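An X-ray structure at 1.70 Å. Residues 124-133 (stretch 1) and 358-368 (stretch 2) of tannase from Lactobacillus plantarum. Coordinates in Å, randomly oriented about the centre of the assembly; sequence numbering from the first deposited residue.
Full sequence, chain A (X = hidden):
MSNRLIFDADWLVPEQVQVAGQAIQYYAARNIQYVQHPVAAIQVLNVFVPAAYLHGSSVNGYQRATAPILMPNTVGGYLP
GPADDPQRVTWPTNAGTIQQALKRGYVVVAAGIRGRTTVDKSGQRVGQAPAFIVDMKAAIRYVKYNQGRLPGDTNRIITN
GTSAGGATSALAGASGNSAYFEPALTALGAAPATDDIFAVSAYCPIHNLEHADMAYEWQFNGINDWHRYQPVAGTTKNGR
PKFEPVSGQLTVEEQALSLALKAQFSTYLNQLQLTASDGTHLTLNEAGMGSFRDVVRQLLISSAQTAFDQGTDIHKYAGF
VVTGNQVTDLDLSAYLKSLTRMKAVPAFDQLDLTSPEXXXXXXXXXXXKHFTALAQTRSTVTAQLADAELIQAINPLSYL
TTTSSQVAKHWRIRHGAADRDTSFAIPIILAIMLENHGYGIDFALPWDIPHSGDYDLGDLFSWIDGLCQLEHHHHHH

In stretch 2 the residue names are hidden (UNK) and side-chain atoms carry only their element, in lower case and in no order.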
ATOM      1  N   GLN A 124      14.846  19.922 -10.509  1.00 11.31           N
ATOM      2  CA  GLN A 124      15.171  19.524  -9.137  1.00 10.65           C
ATOM      3  C   GLN A 124      14.198  18.476  -8.613  1.00 10.75           C
ATOM      4  O   GLN A 124      12.985  18.604  -8.784  1.00 11.12           O
ATOM      5  CB  GLN A 124      15.153  20.738  -8.197  1.00 11.06           C
ATOM      6  CG  GLN A 124      16.199  21.797  -8.531  1.00 12.70           C
ATOM      7  CD  GLN A 124      16.508  22.718  -7.360  1.00 13.38           C
ATOM      8  OE1 GLN A 124      16.970  22.271  -6.311  1.00 13.15           O
ATOM      9  NE2 GLN A 124      16.260  24.011  -7.540  1.00 13.50           N
ATOM     10  N   ARG A 125      14.732  17.441  -7.971  1.00  8.81           N
ATOM     11  CA  ARG A 125      13.893  16.378  -7.418  1.00  8.77           C
ATOM     12  C   ARG A 125      13.009  16.938  -6.310  1.00  8.80           C
ATOM     13  O   ARG A 125      13.501  17.534  -5.350  1.00  8.65           O
ATOM     14  CB  ARG A 125      14.750  15.249  -6.830  1.00  7.11           C
ATOM     15  CG  ARG A 125      15.601  14.470  -7.830  1.00  8.65           C
ATOM     16  CD  ARG A 125      16.352  13.330  -7.132  1.00  8.55           C
ATOM     17  NE  ARG A 125      17.284  13.804  -6.103  1.00  9.50           N
ATOM     18  CZ  ARG A 125      18.516  14.244  -6.350  1.00 10.38           C
ATOM     19  NH1 ARG A 125      18.975  14.272  -7.593  1.00 10.47           N
ATOM     20  NH2 ARG A 125      19.291  14.664  -5.354  1.00 10.52           N
ATOM     21  N   VAL A 126      11.701  16.741  -6.436  1.00  7.96           N
ATOM     22  CA  VAL A 126      10.777  17.228  -5.418  1.00  8.35           C
ATOM     23  C   VAL A 126       9.739  16.172  -5.042  1.00  7.38           C
ATOM     24  O   VAL A 126       8.721  16.490  -4.436  1.00  8.64           O
ATOM     25  CB  VAL A 126      10.033  18.504  -5.887  1.00  9.69           C
ATOM     26  CG1 VAL A 126      11.034  19.612  -6.185  1.00 10.77           C
ATOM     27  CG2 VAL A 126       9.189  18.204  -7.117  1.00 11.08           C
ATOM     28  N   GLY A 127      10.010  14.917  -5.382  1.00  6.70           N
ATOM     29  CA  GLY A 127       9.055  13.864  -5.076  1.00  6.71           C
ATOM     30  C   GLY A 127       9.563  12.739  -4.195  1.00  6.71           C
ATOM     31  O   GLY A 127       8.938  11.686  -4.115  1.00  7.65           O
ATOM     32  N   GLN A 128      10.692  12.950  -3.532  1.00  6.07           N
ATOM     33  CA  GLN A 128      11.238  11.921  -2.664  1.00  5.39           C
ATOM     34  C   GLN A 128      10.574  12.024  -1.291  1.00  5.42           C
ATOM     35  O   GLN A 128       9.839  12.978  -1.026  1.00  5.06           O
ATOM     36  CB  GLN A 128      12.767  12.058  -2.615  1.00  7.18           C
ATOM     37  CG  GLN A 128      13.393  11.651  -3.964  1.00  5.73           C
ATOM     38  CD  GLN A 128      14.843  12.069  -4.138  1.00  9.44           C
ATOM     39  OE1 GLN A 128      15.169  13.255  -4.095  1.00  7.78           O
ATOM     40  NE2 GLN A 128      15.720  11.090  -4.351  1.00  7.54           N
ATOM     41  N   ALA A 129      10.804  11.040  -0.427  1.00  4.82           N
ATOM     42  CA  ALA A 129      10.172  11.039   0.893  1.00  6.46           C
ATOM     43  C   ALA A 129      10.329  12.375   1.611  1.00  5.84           C
ATOM     44  O   ALA A 129      11.419  12.951   1.624  1.00  5.96           O
ATOM     45  CB  ALA A 129      10.746   9.908   1.748  1.00  5.25           C
ATOM     46  N   PRO A 130       9.256  12.869   2.256  1.00  5.75           N
ATOM     47  CA  PRO A 130       7.912  12.289   2.377  1.00  5.71           C
ATOM     48  C   PRO A 130       6.871  12.868   1.413  1.00  6.25           C
ATOM     49  O   PRO A 130       5.679  12.904   1.733  1.00  6.03           O
ATOM     50  CB  PRO A 130       7.556  12.609   3.818  1.00  6.15           C
ATOM     51  CG  PRO A 130       8.074  14.027   3.934  1.00  6.82           C
ATOM     52  CD  PRO A 130       9.415  13.993   3.202  1.00  7.49           C
ATOM     53  N   ALA A 131       7.312  13.308   0.239  1.00  5.38           N
ATOM     54  CA  ALA A 131       6.412  13.914  -0.741  1.00  5.76           C
ATOM     55  C   ALA A 131       5.122  13.140  -0.996  1.00  7.12           C
ATOM     56  O   ALA A 131       4.043  13.729  -1.031  1.00  6.72           O
ATOM     57  CB  ALA A 131       7.149  14.130  -2.063  1.00  7.33           C
ATOM     58  N   PHE A 132       5.228  11.825  -1.166  1.00  6.22           N
ATOM     59  CA  PHE A 132       4.045  11.020  -1.449  1.00  6.69           C
ATOM     60  C   PHE A 132       2.940  11.135  -0.401  1.00  6.55           C
ATOM     61  O   PHE A 132       1.762  11.288  -0.751  1.00  5.67           O
ATOM     62  CB  PHE A 132       4.439   9.545  -1.670  1.00  6.10           C
ATOM     63  CG  PHE A 132       4.771   8.790  -0.410  1.00  7.05           C
ATOM     64  CD1 PHE A 132       3.852   7.905   0.148  1.00  6.50           C
ATOM     65  CD2 PHE A 132       6.012   8.939   0.204  1.00  6.71           C
ATOM     66  CE1 PHE A 132       4.160   7.174   1.297  1.00  6.87           C
ATOM     67  CE2 PHE A 132       6.335   8.216   1.354  1.00  6.84           C
ATOM     68  CZ  PHE A 132       5.409   7.330   1.902  1.00  7.87           C
ATOM     69  N   ILE A 133       3.309  11.082   0.875  1.00  5.87           N
ATOM     70  CA  ILE A 133       2.320  11.168   1.940  1.00  6.06           C
ATOM     71  C   ILE A 133       1.885  12.611   2.192  1.00  7.27           C
ATOM     72  O   ILE A 133       0.760  12.858   2.617  1.00  5.82           O
ATOM     73  CB  ILE A 133       2.844  10.508   3.244  1.00  6.31           C
ATOM     74  CG1 ILE A 133       1.754  10.527   4.318  1.00  6.45           C
ATOM     75  CG2 ILE A 133       4.103  11.207   3.723  1.00  7.38           C
ATOM     76  CD1 ILE A 133       0.519   9.714   3.964  1.00  7.55           C
ATOM     77  N   UNK A 358      15.759   2.944  -2.258  1.00  5.08           N
ATOM     78  CA  UNK A 358      16.967   3.756  -2.082  1.00  5.76           C
ATOM     79  C   UNK A 358      16.705   5.151  -2.663  1.00  6.26           C
ATOM     80  O   UNK A 358      17.062   6.170  -2.065  1.00  6.57           O
ATOM     81  n   UNK A 358      19.078   2.084  -0.808  1.00  6.37           N
ATOM     82  o   UNK A 358      18.850   0.828  -2.655  1.00  6.61           O
ATOM     83  c   UNK A 358      18.727   1.908  -2.077  1.00  6.79           C
ATOM     84  c   UNK A 358      18.167   3.125  -2.805  1.00  5.74           C
ATOM     85  N   UNK A 359      16.071   5.176  -3.833  1.00  6.68           N
ATOM     86  CA  UNK A 359      15.742   6.413  -4.542  1.00  7.80           C
ATOM     87  C   UNK A 359      14.677   7.199  -3.773  1.00  7.12           C
ATOM     88  O   UNK A 359      14.703   8.427  -3.744  1.00  6.93           O
ATOM     89  c   UNK A 359      15.243   6.060  -5.948  1.00  6.48           C
ATOM     90  c   UNK A 359      15.075   7.270  -6.850  1.00  8.21           C
ATOM     91  o   UNK A 359      14.287   7.229  -7.794  1.00  7.38           O
ATOM     92  n   UNK A 359      15.829   8.337  -6.586  1.00  8.09           N
ATOM     93  N   UNK A 360      13.737   6.485  -3.157  1.00  6.30           N
ATOM     94  CA  UNK A 360      12.690   7.126  -2.362  1.00  5.24           C
ATOM     95  C   UNK A 360      13.321   7.932  -1.230  1.00  5.27           C
ATOM     96  O   UNK A 360      12.882   9.042  -0.922  1.00  5.19           O
ATOM     97  c   UNK A 360      10.852   6.565  -0.609  1.00  3.43           C
ATOM     98  c   UNK A 360       9.810   7.542  -1.161  1.00  4.52           C
ATOM     99  c   UNK A 360      10.171   5.369   0.064  1.00  3.88           C
ATOM    100  c   UNK A 360      11.754   6.072  -1.747  1.00  4.41           C
ATOM    101  N   UNK A 361      14.354   7.366  -0.611  1.00  5.01           N
ATOM    102  CA  UNK A 361      15.023   8.025   0.502  1.00  4.69           C
ATOM    103  C   UNK A 361      16.112   9.028   0.136  1.00  7.21           C
ATOM    104  O   UNK A 361      16.854   9.495   1.003  1.00  7.16           O
ATOM    105  c   UNK A 361      14.090   5.095   2.268  1.00  6.48           C
ATOM    106  c   UNK A 361      13.972   7.195   3.411  1.00  6.93           C
ATOM    107  c   UNK A 361      12.581   5.365   4.135  1.00  6.13           C
ATOM    108  c   UNK A 361      14.524   6.410   2.403  1.00  6.50           C
ATOM    109  c   UNK A 361      15.571   6.980   1.479  1.00  5.19           C
ATOM    110  c   UNK A 361      13.006   6.681   4.277  1.00  8.69           C
ATOM    111  c   UNK A 361      13.123   4.568   3.128  1.00  5.79           C
ATOM    112  N   UNK A 362      16.220   9.357  -1.145  1.00  7.22           N
ATOM    113  CA  UNK A 362      17.195  10.356  -1.539  1.00  6.43           C
ATOM    114  C   UNK A 362      16.571  11.692  -1.173  1.00  7.41           C
ATOM    115  O   UNK A 362      15.427  11.729  -0.713  1.00  7.34           O
ATOM    116  N   UNK A 363      17.303  12.787  -1.346  1.00  7.84           N
ATOM    117  CA  UNK A 363      16.752  14.101  -1.046  1.00  9.04           C
ATOM    118  C   UNK A 363      17.295  15.140  -2.015  1.00 10.17           C
ATOM    119  O   UNK A 363      17.816  14.789  -3.074  1.00 10.97           O
ATOM    120  c   UNK A 363      17.032  14.514   0.410  1.00 10.54           C
ATOM    121  o   UNK A 363      19.353  14.545  -0.190  1.00 11.32           O
ATOM    122  o   UNK A 363      18.836  14.744   1.931  1.00 14.94           O
ATOM    123  c   UNK A 363      18.514  14.603   0.733  1.00 11.58           C
ATOM    124  N   UNK A 364      17.168  16.413  -1.656  1.00 11.53           N
ATOM    125  CA  UNK A 364      17.627  17.497  -2.514  1.00 14.49           C
ATOM    126  C   UNK A 364      19.091  17.386  -2.918  1.00 16.23           C
ATOM    127  O   UNK A 364      19.494  17.932  -3.948  1.00 18.65           O
ATOM    128  c   UNK A 364      17.375  18.840  -1.833  1.00 14.08           C
ATOM    129  N   UNK A 365      19.885  16.684  -2.115  1.00 15.83           N
ATOM    130  CA  UNK A 365      21.310  16.524  -2.402  1.00 17.46           C
ATOM    131  C   UNK A 365      21.684  15.198  -3.052  1.00 17.57           C
ATOM    132  O   UNK A 365      22.353  15.176  -4.087  1.00 19.13           O
ATOM    133  c   UNK A 365      21.925  17.990  -0.464  1.00 16.32           C
ATOM    134  c   UNK A 365      22.165  16.658  -1.124  1.00 19.00           C
ATOM    135  o   UNK A 365      21.834  15.605  -0.208  1.00 25.17           O
ATOM    136  N   UNK A 366      21.256  14.095  -2.443  1.00 14.89           N
ATOM    137  CA  UNK A 366      21.583  12.768  -2.952  1.00 13.67           C
ATOM    138  C   UNK A 366      20.431  12.110  -3.689  1.00 12.20           C
ATOM    139  O   UNK A 366      19.289  12.137  -3.231  1.00 12.48           O
ATOM    140  c   UNK A 366      22.042  11.872  -1.804  1.00 13.19           C
ATOM    141  N   UNK A 367      20.737  11.511  -4.833  1.00 10.94           N
ATOM    142  CA  UNK A 367      19.715  10.839  -5.623  1.00 11.38           C
ATOM    143  C   UNK A 367      19.134   9.664  -4.839  1.00 10.28           C
ATOM    144  O   UNK A 367      17.962   9.330  -4.986  1.00  7.58           O
ATOM    145  n   UNK A 367      19.431   7.880 -11.230  1.00 29.45           N
ATOM    146  c   UNK A 367      19.897   9.087  -9.098  1.00 23.43           C
ATOM    147  c   UNK A 367      19.285   9.594  -7.804  1.00 19.01           C
ATOM    148  c   UNK A 367      20.301  10.330  -6.940  1.00 14.16           C
ATOM    149  c   UNK A 367      18.856   8.375  -9.945  1.00 26.20           C
ATOM    150  N   UNK A 368      19.960   9.036  -4.011  1.00  8.49           N
ATOM    151  CA  UNK A 368      19.501   7.899  -3.221  1.00  9.81           C
ATOM    152  C   UNK A 368      20.278   7.797  -1.921  1.00  9.37           C
ATOM    153  O   UNK A 368      21.371   8.344  -1.800  1.00  9.86           O
ATOM    154  c   UNK A 368      19.657   6.612  -4.025  1.00  8.19           C
TER
HETATM  155  O   HOH W   1      17.183  19.509  -5.496  1.00 12.20           O
HETATM  156  O   HOH W   2      13.991  12.690   1.510  1.00 15.17           O

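Position 358 carries two side-chain carbons, the second bonded to one oxygen and one nitrogen: a short amide, Asn358. It lies beyond reach of stretch 1, so the contact does not explain it.

Position 359 has the same four atoms and is again an amide, Asn359. Its backbone O accepts a hydrogen bond from Gln128 NE2 (2.9 Å), while its own ND2 donates to the backbone O of position 367 at 2.8 Å, tying the end of the helix to the later loop.

Position 360 shows four carbons forked at the second, hence Leu360. Its CA-to-CB bond points away, yet the side chain bends back until CD1 lies 3.9 Å from Ala129 CB and 4.3 Å from Phe132 CD2. Its backbone O receives Ala129 N at 2.9 Å, nearly straight.

At position 361 one carbon leads to a six-carbon ring with no oxygen, so this is Phe361. Its CA-to-CB bond points away from stretch 1, and here the chain leaves helical geometry.

Position 362 has no side-chain atoms: Gly362. A CB here would sit 2.4 Å from Gln128 NE2 and 2.2 Å from the backbone O of position 367, so the bare backbone makes room for the glutamine amide.

Position 363 has two carbons, the second bearing two oxygens: Asp363. Within its own loop, the carboxylate oxygen OD1 accepts from the backbone N of positions 365 and 366. Its backbone O faces Arg125, taking a bond from NH2 at 2.7 Å and a weak one from NE at 3.2 Å.

A single carbon at position 364 means Ala364; its O and Gln124 OE1 share a water. Position 365, one carbon bearing an oxygen and a carbon, is Thr365, whose OG1 donates to Asp363 OD1 at 2.7 Å. Position 366, again one carbon, is Ala366; its backbone C lies 3.3 Å from Arg125 NH2.

Position 367, four carbons in a row ending in nitrogen, is Lys367, fully extended. Its backbone N lies over one face of the Arg125 guanidinium. Position 368 has one carbon and is Ala368, with no contact.

Stretch 1 supplies the donors, the side chains of Arg125 and Gln128 and the backbone N of Ala129, and backbone carbonyls at the helix end and in the loop receive them. Arg125 NE also holds Gln128 OE1 at 3.0 Å, coupling the two long side chains that reach across. Asp363 shapes the loop from within, Gly362 clears space, and Leu360 adds a small apolar patch beside the Ala129 backbone bond.

Stretch 2 (358-368) NNLFGDATAKA
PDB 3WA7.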